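Local atomic coordinates of peptide from Structure-specific endonuclease subunit SLX4 (Saccharomyces cerevisiae, PDB entry 6J0Y), a protein that probably serves as a subunit of a structure-specific endonuclease, here represented by a motif that binds the partner protein Rtt107. Residues 31-36 against 49-54. Residues are numbered along the deposited sequence; the frame is centred on the assembly and turned at random.
Sequences YRVEAN and FCIADI
Strand 27-32 lies antiparallel to strand 49-55, the middle strand of a three-stranded sheet, and the two exchange backbone hydrogen bonds. Tyr-31 and Ile-51 form a hydrogen-bonded pair: Tyr-31 N donates to Ile-51 O at 2.8 Å, and Ile-51 N returns a bond of 2.9 Å to Tyr-31 O. Both donors lie in the plane of the carbonyl they approach. From this pair the Tyr-31 ring runs along the strand to Asp-53, whose OD2 lies at the ring edge, 3.3 Å from Tyr-31 CE2, and accepts a hydrogen bond from Asn-29 ND2. One water joins the two tips, 2.5 Å from Tyr-31 OH and donating to Asp-53 OD2 at 2.6 Å. In the other direction Arg-32 and Cys-50 follow as a non-hydrogen-bonded pair. The next bond, Val-33 N to Phe-49 O at 3.0 Å, is equally straight at its hydrogen, but the donor sits 35° above the carbonyl plane, so the N-H does not meet a lone pair. The CB of Val-33 points toward strand 49-55; CG2, anti to the carbonyl carbon, meets Ile-51 CG1 at 3.8 Å, while CB packs against Phe-49 CB.

Outward from this pairing, Gln-48 NE2 hydrogen-bonds to Val-33 O, and Lys-12 on strand 8-14 forms a cation-pi contact with the Phe-49 ring. Arg-32 NE forms a salt bridge with Glu-34 OE2, its hydrogen bond weak and bent. The other protein in the complex pairs a basic side chain with that same oxygen and takes up the carbonyls of Ala-35 and Asn-36, so this segment belongs to the binding surface. Farther along, the amide of Asn-36 comes to the edge of the Phe-49 ring, the two planes 55° apart, with Asn-36 ND2 3.9 Å from Phe-49 CE2.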
ATOM      1  N   TYR B  31     -10.123 -16.120  16.376  1.00 20.91           N
ATOM      2  CA  TYR B  31     -10.787 -16.658  15.194  1.00 20.85           C
ATOM      3  C   TYR B  31      -9.872 -17.676  14.528  1.00 21.49           C
ATOM      4  O   TYR B  31      -8.685 -17.409  14.336  1.00 22.27           O
ATOM      5  CB  TYR B  31     -11.149 -15.572  14.175  1.00 23.33           C
ATOM      6  CG  TYR B  31     -11.709 -14.294  14.765  1.00 28.43           C
ATOM      7  CD1 TYR B  31     -13.029 -14.228  15.187  1.00 32.22           C
ATOM      8  CD2 TYR B  31     -10.922 -13.140  14.861  1.00 33.85           C
ATOM      9  CE1 TYR B  31     -13.557 -13.067  15.716  1.00 29.12           C
ATOM     10  CE2 TYR B  31     -11.445 -11.961  15.393  1.00 30.02           C
ATOM     11  CZ  TYR B  31     -12.763 -11.938  15.816  1.00 32.12           C
ATOM     12  OH  TYR B  31     -13.307 -10.785  16.348  1.00 34.13           O
ATOM     13  N   ARG B  32     -10.422 -18.829  14.180  1.00 21.77           N
ATOM     14  CA  ARG B  32      -9.649 -19.822  13.430  1.00 21.56           C
ATOM     15  C   ARG B  32      -9.446 -19.345  11.996  1.00 25.47           C
ATOM     16  O   ARG B  32     -10.405 -18.950  11.328  1.00 22.32           O
ATOM     17  CB  ARG B  32     -10.380 -21.162  13.451  1.00 23.77           C
ATOM     18  CG  ARG B  32      -9.688 -22.317  12.726  1.00 23.77           C
ATOM     19  CD  ARG B  32     -10.604 -23.539  12.825  1.00 29.85           C
ATOM     20  NE  ARG B  32     -10.168 -24.687  12.030  1.00 35.15           N
ATOM     21  CZ  ARG B  32      -9.282 -25.577  12.450  1.00 33.75           C
ATOM     22  NH1 ARG B  32      -8.708 -25.424  13.638  1.00 35.36           N
ATOM     23  NH2 ARG B  32      -8.963 -26.610  11.681  1.00 33.84           N
ATOM     24  N   VAL B  33      -8.189 -19.409  11.501  1.00 22.04           N
ATOM     25  CA  VAL B  33      -7.887 -19.021  10.127  1.00 20.65           C
ATOM     26  C   VAL B  33      -8.144 -20.220   9.221  1.00 24.47           C
ATOM     27  O   VAL B  33      -7.805 -21.354   9.568  1.00 24.63           O
ATOM     28  CB  VAL B  33      -6.432 -18.516  10.015  1.00 20.39           C
ATOM     29  CG1 VAL B  33      -6.003 -18.364   8.525  1.00 21.06           C
ATOM     30  CG2 VAL B  33      -6.249 -17.186  10.765  1.00 22.78           C
ATOM     31  N   GLU B  34      -8.758 -19.977   8.062  1.00 21.85           N
ATOM     32  CA  GLU B  34      -9.010 -21.004   7.065  1.00 23.06           C
ATOM     33  C   GLU B  34      -8.345 -20.626   5.748  1.00 23.23           C
ATOM     34  O   GLU B  34      -8.098 -19.450   5.470  1.00 25.06           O
ATOM     35  CB  GLU B  34     -10.513 -21.202   6.841  1.00 27.44           C
ATOM     36  CG  GLU B  34     -11.286 -21.415   8.145  1.00 27.55           C
ATOM     37  CD  GLU B  34     -11.084 -22.804   8.722  1.00 33.04           C
ATOM     38  OE1 GLU B  34     -10.467 -23.658   8.043  1.00 31.60           O
ATOM     39  OE2 GLU B  34     -11.549 -23.055   9.851  1.00 30.78           O
ATOM     40  N   ALA B  35      -8.070 -21.646   4.929  1.00 24.54           N
ATOM     41  CA  ALA B  35      -7.509 -21.434   3.588  1.00 29.06           C
ATOM     42  C   ALA B  35      -6.257 -20.559   3.621  1.00 30.41           C
ATOM     43  O   ALA B  35      -6.033 -19.711   2.753  1.00 27.09           O
ATOM     44  CB  ALA B  35      -8.555 -20.841   2.643  1.00 27.48           C
ATOM     45  N   ASN B  36      -5.415 -20.774   4.623  1.00 26.74           N
ATOM     46  CA  ASN B  36      -4.154 -20.053   4.685  1.00 24.09           C
ATOM     47  C   ASN B  36      -3.257 -20.416   3.502  1.00 27.42           C
ATOM     48  O   ASN B  36      -3.148 -21.584   3.118  1.00 29.79           O
ATOM     49  CB  ASN B  36      -3.436 -20.378   5.989  1.00 29.55           C
ATOM     50  CG  ASN B  36      -2.100 -19.684   6.094  1.00 31.28           C
ATOM     51  OD1 ASN B  36      -2.046 -18.479   6.300  1.00 36.13           O
ATOM     52  ND2 ASN B  36      -1.017 -20.443   5.950  1.00 37.46           N
ATOM     53  N   PHE B  49      -3.322 -21.476  11.808  1.00 24.87           N
ATOM     54  CA  PHE B  49      -3.229 -20.211  12.510  1.00 24.05           C
ATOM     55  C   PHE B  49      -4.575 -19.786  13.081  1.00 23.71           C
ATOM     56  O   PHE B  49      -5.644 -20.285  12.719  1.00 25.86           O
ATOM     57  CB  PHE B  49      -2.713 -19.109  11.583  1.00 24.96           C
ATOM     58  CG  PHE B  49      -1.274 -19.281  11.182  1.00 24.28           C
ATOM     59  CD1 PHE B  49      -0.259 -18.880  12.034  1.00 30.61           C
ATOM     60  CD2 PHE B  49      -0.944 -19.843   9.970  1.00 30.33           C
ATOM     61  CE1 PHE B  49       1.080 -19.035  11.671  1.00 31.33           C
ATOM     62  CE2 PHE B  49       0.386 -20.011   9.603  1.00 35.02           C
ATOM     63  CZ  PHE B  49       1.393 -19.611  10.455  1.00 34.97           C
ATOM     64  N   CYS B  50      -4.485 -18.824  13.982  1.00 26.08           N
ATOM     65  CA  CYS B  50      -5.646 -18.091  14.451  0.50 27.96           C
ATOM     66  C   CYS B  50      -5.284 -16.617  14.497  1.00 24.84           C
ATOM     67  O   CYS B  50      -4.110 -16.246  14.483  1.00 26.72           O
ATOM     68  CB  CYS B  50      -6.085 -18.550  15.831  0.50 31.68           C
ATOM     69  SG  CYS B  50      -4.821 -18.175  17.006  0.50 37.31           S
ATOM     70  N   ILE B  51      -6.316 -15.781  14.522  1.00 24.96           N
ATOM     71  CA  ILE B  51      -6.171 -14.352  14.755  1.00 24.28           C
ATOM     72  C   ILE B  51      -6.752 -14.079  16.133  1.00 22.09           C
ATOM     73  O   ILE B  51      -7.883 -14.484  16.423  1.00 23.81           O
ATOM     74  CB  ILE B  51      -6.893 -13.503  13.692  1.00 25.00           C
ATOM     75  CG1 ILE B  51      -6.261 -13.692  12.310  1.00 24.41           C
ATOM     76  CG2 ILE B  51      -6.880 -12.010  14.105  1.00 24.53           C
ATOM     77  CD1 ILE B  51      -4.812 -13.187  12.206  1.00 30.06           C
ATOM     78  N   ALA B  52      -5.976 -13.425  16.988  1.00 21.17           N
ATOM     79  CA  ALA B  52      -6.459 -12.971  18.285  1.00 22.74           C
ATOM     80  C   ALA B  52      -6.555 -11.451  18.294  1.00 24.93           C
ATOM     81  O   ALA B  52      -5.637 -10.761  17.836  1.00 22.50           O
ATOM     82  CB  ALA B  52      -5.536 -13.449  19.407  1.00 26.85           C
ATOM     83  N   ASP B  53      -7.671 -10.933  18.806  1.00 24.96           N
ATOM     84  CA  ASP B  53      -7.796  -9.511  19.118  1.00 29.70           C
ATOM     85  C   ASP B  53      -7.351  -9.331  20.560  1.00 27.76           C
ATOM     86  O   ASP B  53      -8.027  -9.799  21.480  1.00 26.01           O
ATOM     87  CB  ASP B  53      -9.234  -9.021  18.951  1.00 26.75           C
ATOM     88  CG  ASP B  53      -9.707  -9.067  17.528  1.00 35.62           C
ATOM     89  OD1 ASP B  53      -8.895  -8.785  16.606  1.00 33.87           O
ATOM     90  OD2 ASP B  53     -10.902  -9.382  17.331  1.00 40.33           O
ATOM     91  N   ILE B  54      -6.226  -8.652  20.759  1.00 23.90           N
ATOM     92  CA  ILE B  54      -5.614  -8.513  22.071  1.00 26.96           C
ATOM     93  C   ILE B  54      -5.839  -7.077  22.529  1.00 26.75           C
ATOM     94  O   ILE B  54      -5.458  -6.130  21.831  1.00 25.89           O
ATOM     95  CB  ILE B  54      -4.117  -8.863  22.029  1.00 26.98           C
ATOM     96  CG1 ILE B  54      -3.907 -10.301  21.523  1.00 28.38           C
ATOM     97  CG2 ILE B  54      -3.473  -8.629  23.397  1.00 28.59           C
ATOM     98  CD1 ILE B  54      -4.386 -11.374  22.480  1.00 35.52           C
TER
HETATM   99  O   HOH W   1     -12.635  -8.433  15.650  1.00 47.24           O